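Local coordinates for substrate binding periplasmic protein (Ralstonia solanacearum, PDB 3LOP) that binds leucine and probably serves as a periplasmic substrate-binding protein for amino acids or related small molecules, at residues A[19-22]-A[23-27]; A[156-159]-A[160-164]; A[240-243]-A[244-248]. One frame throughout, in Å; residues are numbered along the deposited sequence.

Interaction 1: A[19-22]-A[23-27]; sequences AVTG and RALNA
The carbonyl oxygen of Ala19 receives the backbone N-H of Arg23, with Ala19 O 2.9 Å from Arg23 N and an N-H...O angle of 164°. The side chain of Arg23 lies along the same carbonyl. Arg23 CD is 3.3 Å from Ala19 O. CG stands anti to the carbonyl carbon (chi1 -64°), and the chain then runs extended from CG to NE, back over the first turn. This carries the guanidinium across the methyl of Ala19. Ala19 CB sits over one face of the group, toward its rim, with Arg23 NH2 3.4 Å away. The group is held from outside as well, since Arg23 NE donates to Leu14 O in the loop ahead of the helix. The arginine thus ties the start of the helix to the chain that leads into it.

These residues form the first turns of helix 19-38, the crossover helix of a beta-alpha-beta unit between parallel strands 6-12 and 47-53. The ladder continues as i to i+4 bonds. Asn26 N lies 3.0 Å from Gly22 O, and Leu25 N lies 3.1 Å from Thr21 O. The bond from Ala24 N to Val20 O is longer, at 3.3 Å.

On another side of the helix, Thr21 and Leu25 lie side by side and point the same way. Thr21 CG2 is anti to the backbone N, and it meets Leu25 CD1 at 3.9 Å. Both side chains are buried. Leu25 packs on Leu12, Val81 and Ala106, and Thr21 touches Arg285 of helix 284-303. Val81, Ala106 and Arg285 line the leucine pocket, and the side chain of Thr21 comes within about 4 Å of the bound leucine.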
loop_
_atom_site.group_PDB
_atom_site.type_symbol
_atom_site.label_atom_id
_atom_site.label_comp_id
_atom_site.label_asym_id
_atom_site.label_seq_id
_atom_site.Cartn_x
_atom_site.Cartn_y
_atom_site.Cartn_z
ATOM N N ALA A 19 -10.891 7.313 -1.257
ATOM C CA ALA A 19 -10.930 7.488 -2.708
ATOM C C ALA A 19 -9.584 7.846 -3.332
ATOM O O ALA A 19 -9.224 7.317 -4.383
ATOM C CB ALA A 19 -11.967 8.547 -3.071
ATOM N N VAL A 20 -8.838 8.741 -2.695
ATOM C CA VAL A 20 -7.550 9.150 -3.238
ATOM C C VAL A 20 -6.612 7.958 -3.416
ATOM O O VAL A 20 -5.928 7.838 -4.434
ATOM C CB VAL A 20 -6.874 10.208 -2.332
ATOM C CG1 VAL A 20 -6.594 9.625 -0.959
ATOM C CG2 VAL A 20 -5.600 10.712 -2.987
ATOM N N THR A 21 -6.602 7.069 -2.430
ATOM C CA THR A 21 -5.749 5.888 -2.472
ATOM C C THR A 21 -6.228 4.863 -3.501
ATOM O O THR A 21 -5.435 4.371 -4.312
ATOM C CB THR A 21 -5.669 5.235 -1.080
ATOM O OG1 THR A 21 -4.996 6.128 -0.182
ATOM C CG2 THR A 21 -4.910 3.920 -1.143
ATOM N N GLY A 22 -7.518 4.549 -3.472
ATOM C CA GLY A 22 -8.061 3.585 -4.413
ATOM C C GLY A 22 -7.917 4.030 -5.857
ATOM O O GLY A 22 -7.558 3.232 -6.724
ATOM N N ARG A 23 -8.201 5.301 -6.123
ATOM C CA ARG A 23 -8.095 5.823 -7.481
ATOM C C ARG A 23 -6.667 5.716 -7.995
ATOM O O ARG A 23 -6.448 5.409 -9.164
ATOM C CB ARG A 23 -8.539 7.285 -7.532
ATOM C CG ARG A 23 -9.997 7.520 -7.198
ATOM C CD ARG A 23 -10.252 9.008 -7.053
ATOM N NE ARG A 23 -11.572 9.288 -6.502
ATOM C CZ ARG A 23 -11.931 10.462 -5.994
ATOM N NH1 ARG A 23 -11.066 11.467 -5.970
ATOM N NH2 ARG A 23 -13.149 10.629 -5.502
ATOM N N ALA A 24 -5.693 5.967 -7.122
ATOM C CA ALA A 24 -4.286 5.904 -7.515
ATOM C C ALA A 24 -3.848 4.479 -7.846
ATOM O O ALA A 24 -3.150 4.253 -8.837
ATOM C CB ALA A 24 -3.407 6.475 -6.414
ATOM N N LEU A 25 -4.247 3.522 -7.016
ATOM C CA LEU A 25 -3.889 2.130 -7.261
ATOM C C LEU A 25 -4.516 1.662 -8.572
ATOM O O LEU A 25 -3.872 0.983 -9.371
ATOM C CB LEU A 25 -4.361 1.251 -6.101
ATOM C CG LEU A 25 -3.555 1.447 -4.813
ATOM C CD1 LEU A 25 -4.345 0.938 -3.631
ATOM C CD2 LEU A 25 -2.219 0.720 -4.922
ATOM N N ASN A 26 -5.774 2.030 -8.796
ATOM C CA ASN A 26 -6.444 1.649 -10.030
ATOM C C ASN A 26 -5.786 2.330 -11.228
ATOM O O ASN A 26 -5.580 1.708 -12.268
ATOM C CB ASN A 26 -7.921 2.032 -9.982
ATOM C CG ASN A 26 -8.610 1.829 -11.315
ATOM O OD1 ASN A 26 -8.794 0.696 -11.772
ATOM N ND2 ASN A 26 -8.982 2.925 -11.958
ATOM N N ALA A 27 -5.455 3.609 -11.081
ATOM C CA ALA A 27 -4.824 4.348 -12.169
ATOM C C ALA A 27 -3.490 3.721 -12.565
ATOM O O ALA A 27 -3.170 3.625 -13.749
ATOM C CB ALA A 27 -4.616 5.799 -11.766
#

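Interaction 2: A[156-159]-A[160-164]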
loop_
_atom_site.group_PDB
_atom_site.type_symbol
_atom_site.label_atom_id
_atom_site.label_comp_id
_atom_site.label_asym_id
_atom_site.label_seq_id
_atom_site.Cartn_x
_atom_site.Cartn_y
_atom_site.Cartn_z
ATOM N N GLU A 156 -2.545 -3.541 14.124
ATOM C CA GLU A 156 -1.243 -3.893 13.559
ATOM C C GLU A 156 -0.197 -2.868 13.995
ATOM O O GLU A 156 0.916 -3.220 14.388
ATOM C CB GLU A 156 -1.306 -3.906 12.030
ATOM C CG GLU A 156 -2.025 -5.097 11.421
ATOM C CD GLU A 156 -1.224 -6.379 11.524
ATOM O OE1 GLU A 156 -0.067 -6.398 11.050
ATOM O OE2 GLU A 156 -1.754 -7.370 12.071
ATOM N N ALA A 157 -0.568 -1.593 13.919
ATOM C CA ALA A 157 0.332 -0.507 14.288
ATOM C C ALA A 157 0.711 -0.534 15.766
ATOM O O ALA A 157 1.891 -0.493 16.109
ATOM C CB ALA A 157 -0.302 0.836 13.937
ATOM N N ILE A 158 -0.288 -0.605 16.640
ATOM C CA ILE A 158 -0.021 -0.624 18.073
ATOM C C ILE A 158 0.792 -1.845 18.483
ATOM O O ILE A 158 1.793 -1.720 19.185
ATOM C CB ILE A 158 -1.330 -0.596 18.895
ATOM C CG1 ILE A 158 -2.031 0.753 18.718
ATOM C CG2 ILE A 158 -1.023 -0.827 20.375
ATOM C CD1 ILE A 158 -1.253 1.939 19.273
ATOM N N THR A 159 0.359 -3.022 18.047
ATOM C CA THR A 159 1.061 -4.254 18.378
ATOM C C THR A 159 2.501 -4.199 17.881
ATOM O O THR A 159 3.429 -4.572 18.601
ATOM C CB THR A 159 0.366 -5.473 17.745
ATOM O OG1 THR A 159 -0.969 -5.579 18.258
ATOM C CG2 THR A 159 1.132 -6.751 18.066
ATOM N N GLY A 160 2.677 -3.724 16.652
ATOM C CA GLY A 160 4.001 -3.632 16.066
ATOM C C GLY A 160 4.923 -2.672 16.789
ATOM O O GLY A 160 6.066 -3.009 17.091
ATOM N N VAL A 161 4.431 -1.469 17.067
ATOM C CA VAL A 161 5.236 -0.476 17.761
ATOM C C VAL A 161 5.574 -0.951 19.171
ATOM O O VAL A 161 6.699 -0.764 19.640
ATOM C CB VAL A 161 4.505 0.888 17.823
ATOM C CG1 VAL A 161 5.272 1.854 18.709
ATOM C CG2 VAL A 161 4.376 1.471 16.421
ATOM N N GLU A 162 4.611 -1.577 19.842
ATOM C CA GLU A 162 4.844 -2.077 21.195
ATOM C C GLU A 162 5.921 -3.157 21.193
ATOM O O GLU A 162 6.767 -3.200 22.085
ATOM C CB GLU A 162 3.555 -2.651 21.793
ATOM C CG GLU A 162 2.443 -1.633 21.968
ATOM C CD GLU A 162 1.230 -2.206 22.677
ATOM O OE1 GLU A 162 0.770 -3.300 22.285
ATOM O OE2 GLU A 162 0.731 -1.558 23.623
ATOM N N ARG A 163 5.884 -4.022 20.185
ATOM C CA ARG A 163 6.856 -5.105 20.078
ATOM C C ARG A 163 8.271 -4.566 19.906
ATOM O O ARG A 163 9.199 -4.997 20.594
ATOM C CB ARG A 163 6.501 -6.015 18.899
ATOM C CG ARG A 163 7.431 -7.210 18.731
ATOM C CD ARG A 163 6.961 -8.097 17.591
ATOM N NE ARG A 163 5.588 -8.545 17.800
ATOM C CZ ARG A 163 4.872 -9.219 16.906
ATOM N NH1 ARG A 163 5.398 -9.531 15.729
ATOM N NH2 ARG A 163 3.626 -9.578 17.187
ATOM N N THR A 164 8.436 -3.620 18.987
ATOM C CA THR A 164 9.744 -3.037 18.735
ATOM C C THR A 164 10.250 -2.292 19.967
ATOM O O THR A 164 11.408 -2.433 20.353
ATOM C CB THR A 164 9.696 -2.068 17.534
ATOM O OG1 THR A 164 9.201 -2.764 16.383
ATOM C CG2 THR A 164 11.093 -1.528 17.225
#
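Ile158 and Glu162 meet one turn apart on helix 152-166, which links parallel strands 144-149 and 174-178 in a beta-alpha-beta unit. The branch of Ile158 that touches Glu162 is CG2. Glu162 has CG anti to its own carbonyl carbon (chi1 -63°), and its chain is extended beyond CG. The carboxylate is thereby drawn back across the isoleucine branch, with Glu162 CD 3.5 Å from Ile158 CG2. Both side chains also touch Met175 and Ile172, so the pair reaches strand 174-178 and the loop before it.

Val161 sets CG2 against the preceding turn, 3.2 Å from Ala157 O. That same oxygen accepts the N-H of Val161 at 2.9 Å between Ala157 O and Val161 N.

Thr159 and Arg163 form a second i to i+4 pair. Thr159 OG1 is hydrogen-bonded to Lys155 O, one turn earlier, which fixes the rotation of the side chain and turns its methyl toward the arginine. The Arg163 chain bends at chi3 (-57°). This brings the guanidinium back obliquely to the threonine, where Arg163 NH2 lies 3.9 Å from Thr159 CG2.

Interaction 3: A[240-243]-A[244-248]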
loop_
_atom_site.group_PDB
_atom_site.type_symbol
_atom_site.label_atom_id
_atom_site.label_comp_id
_atom_site.label_asym_id
_atom_site.label_seq_id
_atom_site.Cartn_x
_atom_site.Cartn_y
_atom_site.Cartn_z
ATOM N N ALA A 240 -2.211 18.218 3.850
ATOM C CA ALA A 240 -1.847 18.809 5.136
ATOM C C ALA A 240 -1.017 20.082 5.010
ATOM O O ALA A 240 -0.979 20.897 5.934
ATOM C CB ALA A 240 -1.099 17.789 5.984
ATOM N N GLY A 241 -0.355 20.249 3.871
ATOM C CA GLY A 241 0.472 21.423 3.665
ATOM C C GLY A 241 1.917 21.141 4.020
ATOM O O GLY A 241 2.204 20.531 5.053
ATOM N N LEU A 242 2.829 21.593 3.167
ATOM C CA LEU A 242 4.254 21.381 3.385
ATOM C C LEU A 242 4.750 21.938 4.722
ATOM O O LEU A 242 5.648 21.365 5.336
ATOM C CB LEU A 242 5.051 21.995 2.230
ATOM C CG LEU A 242 6.540 21.654 2.175
ATOM C CD1 LEU A 242 6.727 20.138 2.143
ATOM C CD2 LEU A 242 7.153 22.293 0.944
ATOM N N ASP A 243 4.175 23.047 5.180
ATOM C CA ASP A 243 4.606 23.620 6.453
ATOM C C ASP A 243 4.478 22.619 7.598
ATOM O O ASP A 243 5.291 22.612 8.522
ATOM C CB ASP A 243 3.795 24.874 6.803
ATOM C CG ASP A 243 4.164 26.074 5.950
ATOM O OD1 ASP A 243 5.220 26.044 5.284
ATOM O OD2 ASP A 243 3.399 27.062 5.962
ATOM N N ALA A 244 3.453 21.776 7.539
ATOM C CA ALA A 244 3.231 20.790 8.588
ATOM C C ALA A 244 3.903 19.460 8.279
ATOM O O ALA A 244 4.237 18.705 9.191
ATOM C CB ALA A 244 1.727 20.572 8.793
ATOM N N VAL A 245 4.127 19.197 6.997
ATOM C CA VAL A 245 4.700 17.929 6.563
ATOM C C VAL A 245 6.213 17.835 6.358
ATOM O O VAL A 245 6.772 16.748 6.472
ATOM C CB VAL A 245 3.981 17.441 5.275
ATOM C CG1 VAL A 245 4.564 16.125 4.798
ATOM C CG2 VAL A 245 2.492 17.273 5.559
ATOM N N ARG A 246 6.891 18.940 6.057
ATOM C CA ARG A 246 8.336 18.839 5.859
ATOM C C ARG A 246 8.987 18.181 7.080
ATOM O O ARG A 246 8.670 18.516 8.224
ATOM C CB ARG A 246 8.965 20.218 5.572
ATOM C CG ARG A 246 8.734 21.306 6.613
ATOM C CD ARG A 246 9.585 22.545 6.296
ATOM N NE ARG A 246 9.304 23.110 4.975
ATOM C CZ ARG A 246 8.447 24.103 4.748
ATOM N NH1 ARG A 246 7.782 24.655 5.753
ATOM N NH2 ARG A 246 8.247 24.541 3.509
ATOM N N GLY A 247 9.865 17.214 6.822
ATOM C CA GLY A 247 10.542 16.509 7.897
ATOM C C GLY A 247 9.943 15.147 8.208
ATOM O O GLY A 247 10.559 14.337 8.902
ATOM N N TYR A 248 8.736 14.905 7.705
ATOM C CA TYR A 248 8.036 13.639 7.905
ATOM C C TYR A 248 8.915 12.458 7.495
ATOM O O TYR A 248 9.504 12.462 6.412
ATOM C CB TYR A 248 6.741 13.637 7.080
ATOM C CG TYR A 248 5.963 12.337 7.103
ATOM C CD1 TYR A 248 5.181 11.983 8.202
ATOM C CD2 TYR A 248 6.002 11.469 6.013
ATOM C CE1 TYR A 248 4.451 10.792 8.213
ATOM C CE2 TYR A 248 5.277 10.280 6.013
ATOM C CZ TYR A 248 4.504 9.950 7.113
ATOM O OH TYR A 248 3.770 8.781 7.104
HETATM O O HOH W 1 6.659 20.930 10.292
HETATM O O HOH W 2 7.567 24.134 8.583
HETATM O O HOH W 3 6.219 26.612 2.780
#
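A short helical turn, 242-245, carries this contact, and a salt bridge between Asp243 and Arg246 spans its end. Arg246 NH1 donates to Asp243 OD1 at 3.0 Å, on the anti side of the carboxylate. The two side chains run side by side, with the carboxylate and guanidinium planes 44° apart. One water joins Asp243 OD1 to Arg246 NH2, and a second joins Asp243 O to Arg246 NH1. Both waters lie at the guanidinium edge, in its plane. Arg246 NE donates to Pro350 O, so the flat group is gripped from several directions.

Arg246 places CG between its backbone N and carbonyl carbon (chi1 57°), and a bend at chi3 folds the chain back over the turn. It crosses Leu242 at about a right angle, with Leu242 CD2 3.6 Å from Arg246 NH2.

Gly241 follows helix 233-240 with positive phi and is also the N-cap residue of the new turn. Gly241 O accepts two backbone N-H groups, from Ala244 N and Val245 N, each at 3.0 Å. Val245 N lies in the carbonyl plane, while Ala244 N stands above it. Arg246 N closes on Leu242 O at 2.8 Å. A type II beta turn from Val245 to Tyr248 then leads the chain into strand 249-252, and Gly247 occupies its third position.

On the inner side, Val245 CG2 packs on Ala240 CB at 3.7 Å. Val245 also touches Leu236 of helix 233-240 and Val213 of helix 206-218, and Ala244 rests on Val213 and Arg217.

In the fold
The three contacts are separate local features of a two-lobed, periplasmic-binding-protein fold. Interaction 1 belongs to the lobe built on the sheet with strand 6-12. Interaction 2 belongs to the other lobe, beside the sheet with strand 144-149. Their centres are 27 Å apart, on opposite sides of the chain's centre, and leucine is bound between the lobes. The side chain of Glu156, hydrogen-bonded to Ser110 N, lies about 7 Å from that leucine, farther than that of Thr21. Interaction 3 lies farther out, its centre 21 Å from the chain's centre. Its nearest atoms are about 11 Å from those of interaction 1 and equally far from those of interaction 2.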